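GCN5-related N-acetyltransferase (Kribbella flavida, PDB 4IUS) probably transfers an acyl group, most likely acetyl, from a coenzyme A thioester to an amine, as a member of the GNAT family. Local coordinates at residues 9-14 against 80-85; 88-93 against 246-251; 171-176 against 200-205. The protein carries 1 engineered substitution. All coordinates share one frame; numbering follows the deposited sequence.

Contact 1: 9-14 against 80-85. With EDO (1,2-ethanediol), chain E.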
# COMPACT_ATOMS: atom_id res chain seq x y z
N ARG A 9 7.57 8.51 -9.05
CA ARG A 9 6.35 8.09 -9.73
C ARG A 9 5.42 7.37 -8.75
O ARG A 9 4.21 7.63 -8.73
CB ARG A 9 6.72 7.20 -10.89
CG ARG A 9 5.49 6.79 -11.68
CD ARG A 9 5.81 5.91 -12.85
NE ARG A 9 4.58 5.45 -13.46
CZ ARG A 9 4.51 4.41 -14.27
NH1 ARG A 9 5.59 3.70 -14.58
NH2 ARG A 9 3.33 4.02 -14.71
N ILE A 10 5.97 6.47 -7.94
CA ILE A 10 5.18 5.72 -6.99
C ILE A 10 4.60 6.64 -5.92
O ILE A 10 3.40 6.60 -5.62
CB ILE A 10 5.99 4.60 -6.34
CG1 ILE A 10 6.25 3.50 -7.41
CG2 ILE A 10 5.28 4.03 -5.12
CD1 ILE A 10 7.23 2.43 -6.96
N ALA A 11 5.42 7.54 -5.37
CA ALA A 11 4.92 8.46 -4.34
C ALA A 11 3.81 9.35 -4.88
O ALA A 11 2.81 9.62 -4.21
CB ALA A 11 6.07 9.28 -3.77
N SER A 12 3.98 9.86 -6.09
CA SER A 12 3.01 10.73 -6.71
C SER A 12 1.68 9.99 -6.97
O SER A 12 0.61 10.54 -6.76
CB SER A 12 3.55 11.34 -8.01
OG SER A 12 4.55 12.30 -7.76
N ALA A 13 1.78 8.75 -7.44
CA ALA A 13 0.60 7.94 -7.69
C ALA A 13 -0.10 7.61 -6.38
O ALA A 13 -1.36 7.59 -6.35
CB ALA A 13 0.97 6.67 -8.44
N GLN A 14 0.65 7.34 -5.32
CA GLN A 14 0.04 7.09 -4.03
C GLN A 14 -0.78 8.30 -3.58
O GLN A 14 -1.91 8.18 -3.14
CB GLN A 14 1.11 6.75 -3.01
CG GLN A 14 0.59 6.36 -1.65
CD GLN A 14 1.73 6.21 -0.68
OE1 GLN A 14 2.13 5.11 -0.37
NE2 GLN A 14 2.31 7.34 -0.27
N GLU A 80 3.87 8.62 5.85
CA GLU A 80 4.51 7.63 4.97
C GLU A 80 5.21 8.38 3.85
O GLU A 80 4.58 9.16 3.15
CB GLU A 80 3.50 6.65 4.39
CG GLU A 80 2.86 5.70 5.38
CD GLU A 80 2.13 4.53 4.66
OE1 GLU A 80 2.10 4.49 3.40
OE2 GLU A 80 1.61 3.66 5.37
N LEU A 81 6.50 8.13 3.70
CA LEU A 81 7.33 8.73 2.69
C LEU A 81 7.99 7.65 1.85
O LEU A 81 8.06 6.49 2.22
CB LEU A 81 8.40 9.63 3.30
CG LEU A 81 7.91 10.76 4.21
CD1 LEU A 81 9.10 11.47 4.84
CD2 LEU A 81 7.03 11.70 3.44
N VAL A 82 8.52 8.06 0.72
CA VAL A 82 9.41 7.22 -0.09
C VAL A 82 10.75 7.96 -0.07
O VAL A 82 10.83 9.09 -0.56
CB VAL A 82 8.87 7.00 -1.52
CG1 VAL A 82 9.87 6.11 -2.28
CG2 VAL A 82 7.48 6.37 -1.49
N GLU A 83 11.77 7.38 0.53
CA GLU A 83 13.01 8.12 0.77
C GLU A 83 13.58 8.72 -0.50
O GLU A 83 14.04 9.85 -0.51
CB GLU A 83 14.03 7.21 1.46
CG GLU A 83 15.39 7.84 1.68
CD GLU A 83 15.38 9.04 2.63
OE1 GLU A 83 14.54 9.11 3.55
OE2 GLU A 83 16.25 9.95 2.41
N GLU A 84 13.62 7.94 -1.58
CA GLU A 84 14.25 8.38 -2.81
C GLU A 84 13.46 9.45 -3.53
O GLU A 84 13.98 10.18 -4.34
CB GLU A 84 14.54 7.20 -3.73
CG GLU A 84 15.48 6.13 -3.15
CD GLU A 84 14.79 5.05 -2.30
OE1 GLU A 84 13.57 5.16 -2.04
OE2 GLU A 84 15.52 4.10 -1.84
N ALA A 85 12.17 9.56 -3.22
CA ALA A 85 11.31 10.60 -3.79
C ALA A 85 11.57 11.96 -3.10
O ALA A 85 11.40 13.00 -3.71
CB ALA A 85 9.83 10.25 -3.63
C1 EDO E . -1.32 3.06 -5.96
O1 EDO E . -0.02 3.50 -5.52
C2 EDO E . -1.92 4.14 -6.86
O2 EDO E . -2.80 5.00 -6.12
O HOH W 1 4.47 8.13 0.59

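Contact 2: 88-93 against 246-251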
# COMPACT_ATOMS: atom_id res chain seq x y z
N GLY A 88 16.02 12.90 2.59
CA GLY A 88 16.24 13.65 3.82
C GLY A 88 15.02 14.14 4.53
O GLY A 88 15.14 14.63 5.66
N LEU A 89 13.84 14.04 3.93
CA LEU A 89 12.65 14.59 4.55
C LEU A 89 12.32 13.85 5.85
O LEU A 89 11.99 14.48 6.85
CB LEU A 89 11.49 14.63 3.56
CG LEU A 89 10.16 15.21 4.07
CD1 LEU A 89 10.31 16.64 4.61
CD2 LEU A 89 9.13 15.19 2.94
N ALA A 90 12.40 12.53 5.83
CA ALA A 90 12.11 11.76 7.02
C ALA A 90 12.95 12.20 8.21
O ALA A 90 12.44 12.32 9.33
CB ALA A 90 12.29 10.26 6.77
N TYR A 91 14.21 12.47 7.98
CA TYR A 91 15.08 12.86 9.08
C TYR A 91 14.69 14.23 9.64
O TYR A 91 14.79 14.44 10.85
CB TYR A 91 16.55 12.90 8.66
CG TYR A 91 17.22 11.56 8.58
CD1 TYR A 91 17.10 10.61 9.60
CD2 TYR A 91 18.14 11.33 7.59
CE1 TYR A 91 17.81 9.41 9.54
CE2 TYR A 91 18.82 10.13 7.50
CZ TYR A 91 18.65 9.18 8.49
OH TYR A 91 19.34 8.01 8.39
N VAL A 92 14.20 15.14 8.80
CA VAL A 92 13.74 16.44 9.31
C VAL A 92 12.46 16.23 10.16
O VAL A 92 12.28 16.83 11.20
CB VAL A 92 13.57 17.46 8.20
CG1 VAL A 92 13.19 18.81 8.83
CG2 VAL A 92 14.87 17.61 7.39
N LEU A 93 11.56 15.31 9.74
CA LEU A 93 10.39 14.99 10.54
C LEU A 93 10.76 14.41 11.89
O LEU A 93 10.12 14.70 12.91
CB LEU A 93 9.46 14.02 9.80
CG LEU A 93 8.79 14.56 8.56
CD1 LEU A 93 7.99 13.46 7.88
CD2 LEU A 93 7.88 15.71 8.96
N THR A 246 12.55 2.73 -1.10
CA THR A 246 12.55 2.53 0.35
C THR A 246 11.43 3.35 0.92
O THR A 246 11.46 4.58 0.84
CB THR A 246 13.88 3.06 0.98
OG1 THR A 246 15.01 2.54 0.28
CG2 THR A 246 13.97 2.72 2.46
N ALA A 247 10.41 2.72 1.50
CA ALA A 247 9.38 3.44 2.23
C ALA A 247 9.91 3.80 3.61
O ALA A 247 10.84 3.18 4.12
CB ALA A 247 8.12 2.58 2.32
N VAL A 248 9.31 4.81 4.20
CA VAL A 248 9.63 5.21 5.57
C VAL A 248 8.30 5.48 6.27
O VAL A 248 7.50 6.23 5.77
CB VAL A 248 10.47 6.50 5.61
CG1 VAL A 248 10.97 6.68 7.05
CG2 VAL A 248 11.70 6.42 4.66
N HIS A 249 8.06 4.78 7.38
CA HIS A 249 6.82 4.91 8.15
C HIS A 249 7.18 5.55 9.46
O HIS A 249 8.01 5.05 10.21
CB HIS A 249 6.18 3.54 8.38
CG HIS A 249 5.67 2.88 7.14
ND1 HIS A 249 4.99 1.71 7.17
CD2 HIS A 249 5.66 3.31 5.83
CE1 HIS A 249 4.64 1.38 5.91
NE2 HIS A 249 5.05 2.34 5.09
N LEU A 250 6.56 6.69 9.74
CA LEU A 250 6.80 7.51 10.91
C LEU A 250 5.53 7.70 11.73
O LEU A 250 4.44 7.82 11.17
CB LEU A 250 7.30 8.91 10.51
CG LEU A 250 8.53 8.96 9.60
CD1 LEU A 250 8.20 9.14 8.11
CD2 LEU A 250 9.46 10.07 10.09
N GLY A 251 5.70 7.78 13.04
CA GLY A 251 4.59 8.11 13.89
C GLY A 251 4.90 9.23 14.88
O GLY A 251 6.02 9.39 15.32

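Contact 3: 171-176 against 200-205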
# COMPACT_ATOMS: atom_id res chain seq x y z
N VAL A 171 -12.57 -24.13 -2.84
CA VAL A 171 -12.71 -23.38 -1.60
C VAL A 171 -11.62 -22.29 -1.59
O VAL A 171 -10.43 -22.60 -1.73
CB VAL A 171 -12.53 -24.31 -0.37
CG1 VAL A 171 -12.59 -23.51 0.94
CG2 VAL A 171 -13.51 -25.48 -0.41
N PRO A 172 -12.01 -21.04 -1.32
CA PRO A 172 -10.98 -19.99 -1.24
C PRO A 172 -10.04 -20.17 -0.10
O PRO A 172 -10.47 -20.34 1.04
CB PRO A 172 -11.79 -18.70 -1.07
CG PRO A 172 -13.14 -19.03 -1.54
CD PRO A 172 -13.37 -20.49 -1.27
N VAL A 173 -8.75 -20.13 -0.40
CA VAL A 173 -7.70 -20.34 0.59
C VAL A 173 -6.61 -19.26 0.62
O VAL A 173 -5.82 -19.22 1.55
CB VAL A 173 -7.03 -21.73 0.50
CG1 VAL A 173 -8.05 -22.85 0.74
CG2 VAL A 173 -6.34 -21.92 -0.86
N ALA A 174 -6.58 -18.41 -0.41
CA ALA A 174 -5.57 -17.33 -0.46
C ALA A 174 -6.14 -16.20 -1.28
O ALA A 174 -7.08 -16.38 -2.06
CB ALA A 174 -4.23 -17.78 -1.02
N THR A 175 -5.56 -15.02 -1.08
CA THR A 175 -6.09 -13.83 -1.71
C THR A 175 -5.00 -12.77 -1.89
O THR A 175 -3.97 -12.81 -1.23
CB THR A 175 -7.24 -13.23 -0.82
OG1 THR A 175 -7.91 -12.19 -1.55
CG2 THR A 175 -6.80 -12.68 0.50
N ALA A 176 -5.25 -11.83 -2.78
CA ALA A 176 -4.46 -10.61 -2.97
C ALA A 176 -5.35 -9.59 -3.69
O ALA A 176 -6.32 -9.96 -4.30
CB ALA A 176 -3.19 -10.88 -3.80
N GLN A 200 2.72 -23.18 1.06
CA GLN A 200 2.50 -24.04 -0.10
C GLN A 200 2.57 -23.25 -1.38
O GLN A 200 2.25 -23.78 -2.45
CB GLN A 200 1.10 -24.65 -0.05
CG GLN A 200 0.86 -25.56 1.09
CD GLN A 200 -0.52 -26.17 1.03
OE1 GLN A 200 -1.10 -26.42 -0.05
NE2 GLN A 200 -1.04 -26.43 2.18
N GLY A 201 3.01 -22.00 -1.30
CA GLY A 201 3.11 -21.17 -2.50
C GLY A 201 1.85 -20.42 -2.90
O GLY A 201 1.89 -19.72 -3.87
N LEU A 202 0.76 -20.55 -2.14
CA LEU A 202 -0.53 -20.02 -2.57
C LEU A 202 -0.60 -18.50 -2.44
O LEU A 202 -1.26 -17.87 -3.27
CB LEU A 202 -1.67 -20.69 -1.79
CG LEU A 202 -1.71 -22.22 -1.92
CD1 LEU A 202 -2.69 -22.84 -0.92
CD2 LEU A 202 -1.98 -22.64 -3.36
N GLY A 203 0.09 -17.91 -1.47
CA GLY A 203 0.18 -16.45 -1.37
C GLY A 203 0.89 -15.82 -2.54
O GLY A 203 0.51 -14.78 -3.04
N ALA A 204 1.93 -16.50 -2.99
CA ALA A 204 2.66 -16.07 -4.17
C ALA A 204 1.78 -16.17 -5.43
O ALA A 204 1.77 -15.27 -6.29
CB ALA A 204 3.97 -16.87 -4.33
N LEU A 205 1.00 -17.25 -5.54
CA LEU A 205 0.05 -17.37 -6.68
C LEU A 205 -0.94 -16.23 -6.67
O LEU A 205 -1.26 -15.64 -7.71
CB LEU A 205 -0.70 -18.71 -6.69
CG LEU A 205 0.13 -19.96 -6.92
CD1 LEU A 205 -0.85 -21.13 -6.96
CD2 LEU A 205 0.99 -19.91 -8.16

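Contact 1: 9-14 against 80-85
The backbone O of E80 accepts a 2.8 Å hydrogen bond from a water that also meets the amide end of Q14. This water joins helix 6-19 to strand 78-82, an outermost strand of the large mixed sheet. The Q14 NE2 to water distance, 2.5 Å, is too short to trust in detail. Q14 and E80 are each modelled in two conformers, so their pairing is described for one copy of each. In that copy Q14 reaches across because CG stands anti to the backbone N (chi1 -175°) and the chain runs on extended. Its amide meets the E80 carboxylate at a 56° tilt, and the two side chains cross at about a right angle. Q14 OE1 and E80 OE1 stay 3.8 Å apart, and no hydrogen bond joins them. Farther round the helix, A13 O takes a hydrogen bond from O2 of a bound ethanediol, which is also bonded to W224. One turn back from Q14 the contact is apolar and close: a single methyl bridges the strand end and the turn after it, A11 CB lying 4.0 Å from V82 CG2 and 3.9 Å from A85 CB.

Contact 2: 88-93 against 246-251
Helix-on-sheet packing is what joins 88-93 to 246-251: the start of helix 89-95 lies over a face of the mixed sheet, above strand 242-251. The two segments run almost the same way, 11° apart, with their axes 10.0 Å from each other at closest approach. That spacing is bridged by small and branched apolar side chains, with no hydrogen bond between the segments. A90 makes the tightest apolar link, its CB 3.8 Å from CG1 of V248. The valine offers that methyl because CG1 is anti to its backbone N (chi1 -170°). Two residues on, L250 uses CD2, which meets the carbonyl O of A90 at 3.8 Å and the CB of L93 at 4.0 Å. Its chi2 of 98° lies off the usual staggered values. V248 and L250 alternate with H249, which turns to the other face of the sheet and gives ND1 a hydrogen-bond partner in R261 O. The helix packs on strand 78-82 as well as on 242-251, since L81 touches A90 and L93; I100 of strand 99-109 flanks V248 and L250 within the sheet. At the start of the helix, G88 is the N-cap, and its O accepts two weak bonds, from Y91 N and V92 N, each 3.3 Å.

Contact 3: 171-176 against 200-205
The peptide group linking L202 to G203 presents one flat face to the methyl of A174, whose CB sits above it, 3.7 Å from L202 O and 4.3 Å from G203 N. The same peptide gives its G203 N-H to a bound malonate. The anion takes further hydrogen bonds from the amides of G201 and A204, so this helix start is an anion-binding turn. The sequence of this turn, with G201 and G203, fits the pyrophosphate-binding motif of GNAT enzymes, and the malonate probably marks where the coenzyme A pyrophosphate would sit. Beside the peptide, L202 and A174 meet through their CB atoms at 4.0 Å. Further out, CD1 of L202 reaches CG2 of V173 at 3.8 Å, the two side chains crossing at a slant. With V173 chi1 at -61°, CG1 lies anti to the carbonyl carbon and CG2 falls between that carbon and the backbone N. Both V173 and A174 can send CB toward the helix because they form a classic beta bulge opposite I166; in a regular strand neighbouring residues would point to opposite faces. T175 points away and packs on A137, I140 and A141 of helix 131-141. The strand is flanked by 161-168, pairing with V173 and A174, and by 185-193, pairing with T175, while helix 202-216 runs on past it, A176 touching A206 and A210.

In the fold
From the N terminus, helix 6-19 is joined by strand 78-82 at contact 1, which closes a loop of 65 residues. Helix 89-95 follows at once and opens contact 2, closed only by the last strand, 242-251. That strand pairs with 78-82, so contacts 1 and 2 touch: E84 OE2 and T246 OG1 are 2.7 Å apart, a probable hydrogen bond. Contact 3 opens and closes within the long excursion that contact 2 spans, binding strand 171-179 to helix 202-216, whose start probably binds the coenzyme A pyrophosphate. It lies on the opposite side of the chain's centre, about 28 Å from contact 1 and about 33 Å from contact 2 between centres, yet all three rest on the same mixed sheet.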